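Local coordinates for protein imelysin (Bacteroides ovatus ATCC 8483, PDB 3OYV) that belongs to the imelysin-like proteins, which are implicated in bacterial iron uptake, and is probably an outer-membrane, metal-binding protein of uncertain peptidase activity, at residues Y56-F60 with L289-V293; K81-I85 with E286-F290; V89-I94 with D124-N128. The contacts are given in a common frame with arbitrary orientation. Where two conformers were deposited one is given. Numbering follows the deposited sequence.

Contact 1. Residues Y56-F60 with L289-V293; sequences YASLF and LFGPV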
loop_
_atom_site.group_PDB
_atom_site.type_symbol
_atom_site.label_atom_id
_atom_site.label_comp_id
_atom_site.label_asym_id
_atom_site.label_seq_id
_atom_site.Cartn_x
_atom_site.Cartn_y
_atom_site.Cartn_z
ATOM N N TYR A 56 9.893 16.711 -4.869
ATOM C CA TYR A 56 10.467 15.479 -5.405
ATOM C C TYR A 56 9.965 15.236 -6.839
ATOM O O TYR A 56 10.704 14.685 -7.666
ATOM C CB TYR A 56 10.184 14.276 -4.521
ATOM C CG TYR A 56 11.169 13.156 -4.703
ATOM C CD1 TYR A 56 12.376 13.179 -4.025
ATOM C CD2 TYR A 56 10.942 12.104 -5.578
ATOM C CE1 TYR A 56 13.281 12.191 -4.178
ATOM C CE2 TYR A 56 11.877 11.066 -5.711
ATOM C CZ TYR A 56 13.048 11.139 -5.012
ATOM O OH TYR A 56 14.008 10.157 -5.150
ATOM N N ALA A 57 8.745 15.665 -7.155
ATOM C CA ALA A 57 8.221 15.563 -8.514
ATOM C C ALA A 57 9.168 16.331 -9.455
ATOM O O ALA A 57 9.538 15.808 -10.522
ATOM C CB ALA A 57 6.803 16.102 -8.604
ATOM N N SER A 58 9.513 17.566 -9.094
ATOM C CA SER A 58 10.386 18.366 -9.948
ATOM C C SER A 58 11.764 17.692 -10.090
ATOM O O SER A 58 12.341 17.665 -11.185
ATOM C CB SER A 58 10.516 19.784 -9.410
ATOM O OG SER A 58 9.302 20.532 -9.534
ATOM N N LEU A 59 12.291 17.166 -8.989
ATOM C CA LEU A 59 13.582 16.484 -8.977
ATOM C C LEU A 59 13.588 15.269 -9.927
ATOM O O LEU A 59 14.485 15.117 -10.765
ATOM C CB LEU A 59 13.909 16.072 -7.525
ATOM C CG LEU A 59 15.210 15.340 -7.245
ATOM C CD1 LEU A 59 15.530 15.465 -5.755
ATOM C CD2 LEU A 59 15.176 13.896 -7.637
ATOM N N PHE A 60 12.579 14.422 -9.799
ATOM C CA PHE A 60 12.517 13.213 -10.586
ATOM C C PHE A 60 12.316 13.521 -12.065
ATOM O O PHE A 60 12.938 12.883 -12.911
ATOM C CB PHE A 60 11.424 12.303 -10.052
ATOM C CG PHE A 60 11.579 10.846 -10.441
ATOM C CD1 PHE A 60 12.611 10.066 -9.921
ATOM C CD2 PHE A 60 10.695 10.261 -11.324
ATOM C CE1 PHE A 60 12.725 8.713 -10.272
ATOM C CE2 PHE A 60 10.816 8.948 -11.669
ATOM C CZ PHE A 60 11.811 8.159 -11.150
ATOM N N LEU A 289 7.304 2.345 -4.344
ATOM C CA LEU A 289 7.883 2.476 -3.003
ATOM C C LEU A 289 9.352 2.892 -3.107
ATOM O O LEU A 289 10.276 2.128 -2.787
ATOM C CB LEU A 289 7.700 1.186 -2.207
ATOM C CG LEU A 289 6.261 0.782 -1.861
ATOM C CD1 LEU A 289 6.158 -0.672 -1.361
ATOM C CD2 LEU A 289 5.651 1.751 -0.825
ATOM N N PHE A 290 9.562 4.108 -3.608
ATOM C CA PHE A 290 10.869 4.715 -3.697
ATOM C C PHE A 290 10.763 6.195 -3.421
ATOM O O PHE A 290 9.673 6.747 -3.361
ATOM C CB PHE A 290 11.541 4.467 -5.070
ATOM C CG PHE A 290 10.932 5.230 -6.216
ATOM C CD1 PHE A 290 9.894 4.678 -6.966
ATOM C CD2 PHE A 290 11.431 6.453 -6.576
ATOM C CE1 PHE A 290 9.379 5.386 -8.050
ATOM C CE2 PHE A 290 10.909 7.169 -7.632
ATOM C CZ PHE A 290 9.902 6.630 -8.376
ATOM N N GLY A 291 11.904 6.846 -3.221
ATOM C CA GLY A 291 11.907 8.251 -2.887
ATOM C C GLY A 291 11.359 8.445 -1.489
ATOM O O GLY A 291 11.595 7.609 -0.608
ATOM N N PRO A 292 10.624 9.538 -1.268
ATOM C CA PRO A 292 10.148 9.864 0.083
ATOM C C PRO A 292 9.555 8.738 0.897
ATOM O O PRO A 292 9.900 8.577 2.074
ATOM C CB PRO A 292 9.145 10.982 -0.181
ATOM C CG PRO A 292 9.729 11.711 -1.351
ATOM C CD PRO A 292 10.338 10.623 -2.226
ATOM N N VAL A 293 8.696 7.925 0.309
ATOM C CA VAL A 293 8.032 6.883 1.108
ATOM C C VAL A 293 9.038 5.816 1.580
ATOM O O VAL A 293 8.783 5.123 2.554
ATOM C CB VAL A 293 6.864 6.213 0.333
ATOM C CG1 VAL A 293 7.425 5.252 -0.752
ATOM C CG2 VAL A 293 5.883 5.499 1.286
#

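Contact 2. Residues K81-I85 with E286-F290; sequences KCAEI and EAFLF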
loop_
_atom_site.group_PDB
_atom_site.type_symbol
_atom_site.label_atom_id
_atom_site.label_comp_id
_atom_site.label_asym_id
_atom_site.label_seq_id
_atom_site.Cartn_x
_atom_site.Cartn_y
_atom_site.Cartn_z
ATOM N N LYS A 81 10.816 -1.075 -9.371
ATOM C CA LYS A 81 9.869 -1.001 -8.259
ATOM C C LYS A 81 8.528 -1.668 -8.573
ATOM O O LYS A 81 7.862 -2.193 -7.669
ATOM C CB LYS A 81 9.718 0.446 -7.824
ATOM C CG LYS A 81 10.965 0.899 -7.062
ATOM C CD LYS A 81 10.998 0.328 -5.655
ATOM C CE LYS A 81 12.295 0.621 -4.935
ATOM N NZ LYS A 81 12.188 0.125 -3.522
ATOM N N CYS A 82 8.152 -1.742 -9.852
ATOM C CA CYS A 82 7.037 -2.607 -10.279
ATOM C C CYS A 82 7.365 -4.090 -10.020
ATOM O O CYS A 82 6.521 -4.855 -9.509
ATOM C CB CYS A 82 6.735 -2.419 -11.773
ATOM S SG CYS A 82 5.909 -0.856 -12.210
ATOM N N ALA A 83 8.568 -4.507 -10.429
ATOM C CA ALA A 83 9.035 -5.881 -10.237
ATOM C C ALA A 83 9.047 -6.211 -8.749
ATOM O O ALA A 83 8.576 -7.282 -8.331
ATOM C CB ALA A 83 10.441 -6.080 -10.852
ATOM N N GLU A 84 9.540 -5.272 -7.948
ATOM C CA GLU A 84 9.615 -5.499 -6.501
ATOM C C GLU A 84 8.277 -5.768 -5.860
ATOM O O GLU A 84 8.144 -6.659 -5.039
ATOM C CB GLU A 84 10.233 -4.316 -5.802
ATOM C CG GLU A 84 11.699 -4.198 -5.978
ATOM C CD GLU A 84 12.309 -3.187 -5.034
ATOM O OE1 GLU A 84 11.614 -2.750 -4.080
ATOM O OE2 GLU A 84 13.479 -2.812 -5.251
ATOM N N ILE A 85 7.253 -4.991 -6.208
ATOM C CA ILE A 85 5.934 -5.275 -5.627
ATOM C C ILE A 85 5.321 -6.583 -6.124
ATOM O O ILE A 85 4.658 -7.294 -5.351
ATOM C CB ILE A 85 4.946 -4.067 -5.725
ATOM C CG1 ILE A 85 3.782 -4.269 -4.750
ATOM C CG2 ILE A 85 4.412 -3.856 -7.123
ATOM C CD1 ILE A 85 4.177 -4.322 -3.265
ATOM N N GLU A 286 1.838 1.013 -4.291
ATOM C CA GLU A 286 2.930 0.136 -3.858
ATOM C C GLU A 286 3.885 -0.318 -4.957
ATOM O O GLU A 286 4.894 -0.919 -4.643
ATOM C CB GLU A 286 2.425 -1.034 -3.022
ATOM C CG GLU A 286 1.763 -0.606 -1.715
ATOM C CD GLU A 286 1.320 -1.765 -0.826
ATOM O OE1 GLU A 286 1.988 -2.833 -0.794
ATOM O OE2 GLU A 286 0.299 -1.611 -0.156
ATOM N N ALA A 287 3.610 0.013 -6.227
ATOM C CA ALA A 287 4.603 -0.142 -7.298
ATOM C C ALA A 287 5.625 0.990 -7.342
ATOM O O ALA A 287 6.570 0.919 -8.117
ATOM C CB ALA A 287 3.929 -0.319 -8.676
ATOM N N PHE A 288 5.450 2.036 -6.517
ATOM C CA PHE A 288 6.392 3.132 -6.447
ATOM C C PHE A 288 6.830 3.399 -5.015
ATOM O O PHE A 288 6.778 4.537 -4.531
ATOM C CB PHE A 288 5.958 4.412 -7.196
ATOM C CG PHE A 288 4.497 4.776 -7.113
ATOM C CD1 PHE A 288 3.589 4.237 -7.995
ATOM C CD2 PHE A 288 4.064 5.790 -6.272
ATOM C CE1 PHE A 288 2.257 4.643 -8.017
ATOM C CE2 PHE A 288 2.757 6.210 -6.268
ATOM C CZ PHE A 288 1.830 5.651 -7.147
ATOM N N LEU A 289 7.304 2.345 -4.344
ATOM C CA LEU A 289 7.883 2.476 -3.003
ATOM C C LEU A 289 9.352 2.892 -3.107
ATOM O O LEU A 289 10.276 2.128 -2.787
ATOM C CB LEU A 289 7.700 1.186 -2.207
ATOM C CG LEU A 289 6.261 0.782 -1.861
ATOM C CD1 LEU A 289 6.158 -0.672 -1.361
ATOM C CD2 LEU A 289 5.651 1.751 -0.825
ATOM N N PHE A 290 9.562 4.108 -3.608
ATOM C CA PHE A 290 10.869 4.715 -3.697
ATOM C C PHE A 290 10.763 6.195 -3.421
ATOM O O PHE A 290 9.673 6.747 -3.361
ATOM C CB PHE A 290 11.541 4.467 -5.070
ATOM C CG PHE A 290 10.932 5.230 -6.216
ATOM C CD1 PHE A 290 9.894 4.678 -6.966
ATOM C CD2 PHE A 290 11.431 6.453 -6.576
ATOM C CE1 PHE A 290 9.379 5.386 -8.050
ATOM C CE2 PHE A 290 10.909 7.169 -7.632
ATOM C CZ PHE A 290 9.902 6.630 -8.376
HETATM O O HOH W 1 7.565 -0.787 -5.206
#

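Contact 3. Residues V89-I94 with D124-N128; sequences VGTAKI and DYTNN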
loop_
_atom_site.group_PDB
_atom_site.type_symbol
_atom_site.label_atom_id
_atom_site.label_comp_id
_atom_site.label_asym_id
_atom_site.label_seq_id
_atom_site.Cartn_x
_atom_site.Cartn_y
_atom_site.Cartn_z
ATOM N N VAL A 89 4.233 -9.342 -3.363
ATOM C CA VAL A 89 2.906 -9.900 -3.321
ATOM C C VAL A 89 2.974 -11.415 -3.443
ATOM O O VAL A 89 2.362 -12.138 -2.655
ATOM C CB VAL A 89 2.015 -9.321 -4.406
ATOM C CG1 VAL A 89 0.711 -10.043 -4.467
ATOM C CG2 VAL A 89 1.783 -7.796 -4.125
ATOM N N GLY A 90 3.697 -11.906 -4.448
ATOM C CA GLY A 90 3.688 -13.350 -4.704
ATOM C C GLY A 90 4.410 -14.166 -3.649
ATOM O O GLY A 90 3.899 -15.201 -3.166
ATOM N N THR A 91 5.599 -13.726 -3.328
ATOM C CA THR A 91 6.471 -14.550 -2.519
ATOM C C THR A 91 6.311 -14.277 -1.021
ATOM O O THR A 91 6.546 -15.162 -0.226
ATOM C CB THR A 91 7.965 -14.390 -2.857
ATOM O OG1 THR A 91 8.340 -13.097 -2.494
ATOM C CG2 THR A 91 8.312 -14.552 -4.307
ATOM N N ALA A 92 5.890 -13.064 -0.636
ATOM C CA ALA A 92 5.742 -12.728 0.780
ATOM C C ALA A 92 4.288 -12.632 1.217
ATOM O O ALA A 92 3.838 -13.383 2.097
ATOM C CB ALA A 92 6.492 -11.455 1.135
ATOM N N LYS A 93 3.525 -11.741 0.606
ATOM C CA LYS A 93 2.145 -11.555 1.061
ATOM C C LYS A 93 1.314 -12.841 0.901
ATOM O O LYS A 93 0.562 -13.235 1.808
ATOM C CB LYS A 93 1.482 -10.356 0.372
ATOM C CG LYS A 93 2.200 -9.034 0.607
ATOM C CD LYS A 93 1.449 -7.854 -0.008
ATOM C CE LYS A 93 2.180 -6.532 0.129
ATOM N NZ LYS A 93 1.228 -5.398 -0.000
ATOM N N ILE A 94 1.447 -13.494 -0.245
ATOM C CA ILE A 94 0.760 -14.761 -0.498
ATOM C C ILE A 94 1.645 -15.948 -0.075
ATOM O O ILE A 94 1.201 -16.875 0.633
ATOM C CB ILE A 94 0.322 -14.884 -1.988
ATOM C CG1 ILE A 94 -0.579 -13.696 -2.340
ATOM C CG2 ILE A 94 -0.375 -16.272 -2.239
ATOM C CD1 ILE A 94 -0.946 -13.652 -3.817
ATOM N N ASP A 124 -6.538 -5.958 -1.501
ATOM C CA ASP A 124 -5.284 -5.284 -1.224
ATOM C C ASP A 124 -4.243 -5.685 -2.271
ATOM O O ASP A 124 -3.666 -4.847 -2.969
ATOM C CB ASP A 124 -4.899 -5.697 0.202
ATOM C CG ASP A 124 -3.533 -5.227 0.660
ATOM O OD1 ASP A 124 -2.760 -4.575 -0.062
ATOM O OD2 ASP A 124 -3.214 -5.522 1.851
ATOM N N TYR A 125 -4.016 -6.988 -2.392
ATOM C CA TYR A 125 -2.917 -7.463 -3.232
ATOM C C TYR A 125 -3.219 -7.199 -4.706
ATOM O O TYR A 125 -2.306 -6.917 -5.487
ATOM C CB TYR A 125 -2.596 -8.945 -3.004
ATOM C CG TYR A 125 -2.430 -9.399 -1.556
ATOM C CD1 TYR A 125 -2.193 -8.499 -0.503
ATOM C CD2 TYR A 125 -2.536 -10.750 -1.252
ATOM C CE1 TYR A 125 -2.117 -8.944 0.812
ATOM C CE2 TYR A 125 -2.451 -11.194 0.044
ATOM C CZ TYR A 125 -2.234 -10.297 1.080
ATOM O OH TYR A 125 -2.209 -10.804 2.376
ATOM N N THR A 126 -4.497 -7.287 -5.073
ATOM C CA THR A 126 -4.930 -6.961 -6.427
ATOM C C THR A 126 -4.655 -5.484 -6.728
ATOM O O THR A 126 -4.134 -5.145 -7.800
ATOM C CB THR A 126 -6.409 -7.292 -6.639
ATOM O OG1 THR A 126 -6.634 -8.664 -6.358
ATOM C CG2 THR A 126 -6.866 -7.022 -8.065
ATOM N N ASN A 127 -4.976 -4.602 -5.769
ATOM C CA ASN A 127 -4.645 -3.175 -5.929
ATOM C C ASN A 127 -3.165 -2.939 -6.088
ATOM O O ASN A 127 -2.748 -2.072 -6.849
ATOM C CB ASN A 127 -5.187 -2.362 -4.749
ATOM C CG ASN A 127 -6.672 -2.097 -4.846
ATOM O OD1 ASN A 127 -7.273 -2.202 -5.919
ATOM N ND2 ASN A 127 -7.288 -1.763 -3.710
ATOM N N ASN A 128 -2.349 -3.733 -5.400
ATOM C CA ASN A 128 -0.914 -3.640 -5.582
ATOM C C ASN A 128 -0.521 -3.942 -7.049
ATOM O O ASN A 128 0.366 -3.311 -7.621
ATOM C CB ASN A 128 -0.131 -4.605 -4.677
ATOM C CG ASN A 128 -0.305 -4.376 -3.161
ATOM O OD1 ASN A 128 -0.054 -5.320 -2.411
ATOM N ND2 ASN A 128 -0.714 -3.187 -2.712
HETATM O O HOH W 2 0.474 -11.735 4.109
#

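Contact 1. Residues Y56-F60 with L289-V293
Tyr56, in the first turn of helix 56-62, makes the closest backbone approach, its CA lying 7.8 Å from that of Gly291. One face of its ring receives Pro292: CD stands 3.5 Å from the ring centroid and 6° off the normal, a CH-pi contact. Tyr56 OH comes to 3.6 Å from Gly291 CA. An ideal CB on Gly291 would lie 2.8 Å from Tyr56 CE2, and phi is +70°, so both packing and backbone suit a residue without a side chain. One turn on, Phe60 N bonds to Tyr56 O (2.9 Å), which brings the Phe60 ring to the same side. Phe60 CE1 meets Phe290 CE2 at 3.6 Å; the ring planes lie obliquely at 42°, centroids 5.2 Å apart. This buried packing of aromatic rings and proline, mainly through apolar atoms, joins helix 56-62 to the loop between helices 265-283 and 298-303. Around it, Phe60 touches Val230 and Val234 of helix 223-261, Pro292 packs on Leu42 and Trp46 of helix 21-47, and Phe290 reaches Lys81 of helix 71-102.

Contact 2. Residues K81-I85 with E286-F290
The turn that follows helix 265-283 lies here against the middle of helix 71-102, beside what is probably a pocket, where Glu286 OE1 hydrogen-bonds a glycerol, probably from the crystallisation liquor. Leu289 is the centre of an inverse gamma turn, closed by a weak bond from Phe290 N to Phe288 O (3.0 Å). The backbones come closest at Cys82 and Ala287, whose CA atoms are 4.6 Å apart; Cys82 SG and Ile85 CG2 lie 4.1 and 3.9 Å from Ala287 CB. Lys81 runs along the turn, with CE 3.9 Å from Phe290 CB, and its NZ donates to Leu289 O at 2.9 Å while forming a salt bridge with Glu84 OE1 at 3.0 Å. A water bridges the backbones, giving one hydrogen each to Lys81 O (2.9 Å) and Glu286 O (2.7 Å) and accepting one from Leu289 N (3.3 Å). Glu286 OE1 is paired with Lys93, farther along the same helix. The polar ties to helix 71-102 within this contact thus use main-chain groups of the turn, Leu289 O directly and Glu286 O and Leu289 N through the water, beside apolar packing on Ala287.

Contact 3. Residues V89-I94 with D124-N128
This is a buried, nearly antiparallel helix-helix contact between helix 71-102 and helix 121-137 in the mainly helical fold: the axes of segments 89-94 and 124-128 run at 158° and approach to 11.5 Å. That spacing is bridged by side chains, chiefly Tyr125. Lys93 CB lies over one face of the Tyr125 ring, 3.9 Å from the centroid and 15° off the normal, a CH-pi contact; Ile94 CG1 reaches Tyr125 CD2 at 3.7 Å, and Val89 CG1 meets Tyr125 CB at 3.8 Å. Segment 89-94 makes a wider pi-type turn, with Ile94 N bonded to Val89 O at 2.9 Å, five residues back. The extended Lys93 side chain carries NZ to Asn128 OD1, a 2.7 Å hydrogen bond. NZ also forms a salt bridge with Glu286 and bonds Glu114, whereas Asp124 OD1, 4.1 Å from Lys93 NZ, is too far for a salt bridge; Asp124 OD2 bonds Ser115. A water donates to Lys93 O (2.7 Å) and makes a weak hydrogen bond with Tyr125 OH (3.3 Å). Lys93 NZ also hydrogen-bonds an unidentified ligand and, weakly, a glycerol, both probably from the crystallisation liquor, consistent with a polar pocket between packed helices.

In the fold
Contacts 1 and 2 share Leu289 and Phe290, so the loop after helix 265-283 meets helix 71-102 first and helix 56-62 next; their centres are 13 Å apart, with Val293 CG1 3.9 Å from Phe288 O. Contact 3 is joined to contact 2 through Glu286: its OE1 forms a 2.8 Å salt bridge with Lys93 NZ, and its OE2 probably a hydrogen bond with Asn128 ND2 at 3.2 Å. These centres lie 12 Å apart, and Ile85 CG1 packs 3.9 Å from Asn128 CB. Glu286, Lys93 and Asp124 border the bound small molecules, which may mark a pocket. Contact 1, its centre 23 Å from that of contact 3 and nearest atoms about 7 Å apart, does not touch contact 3.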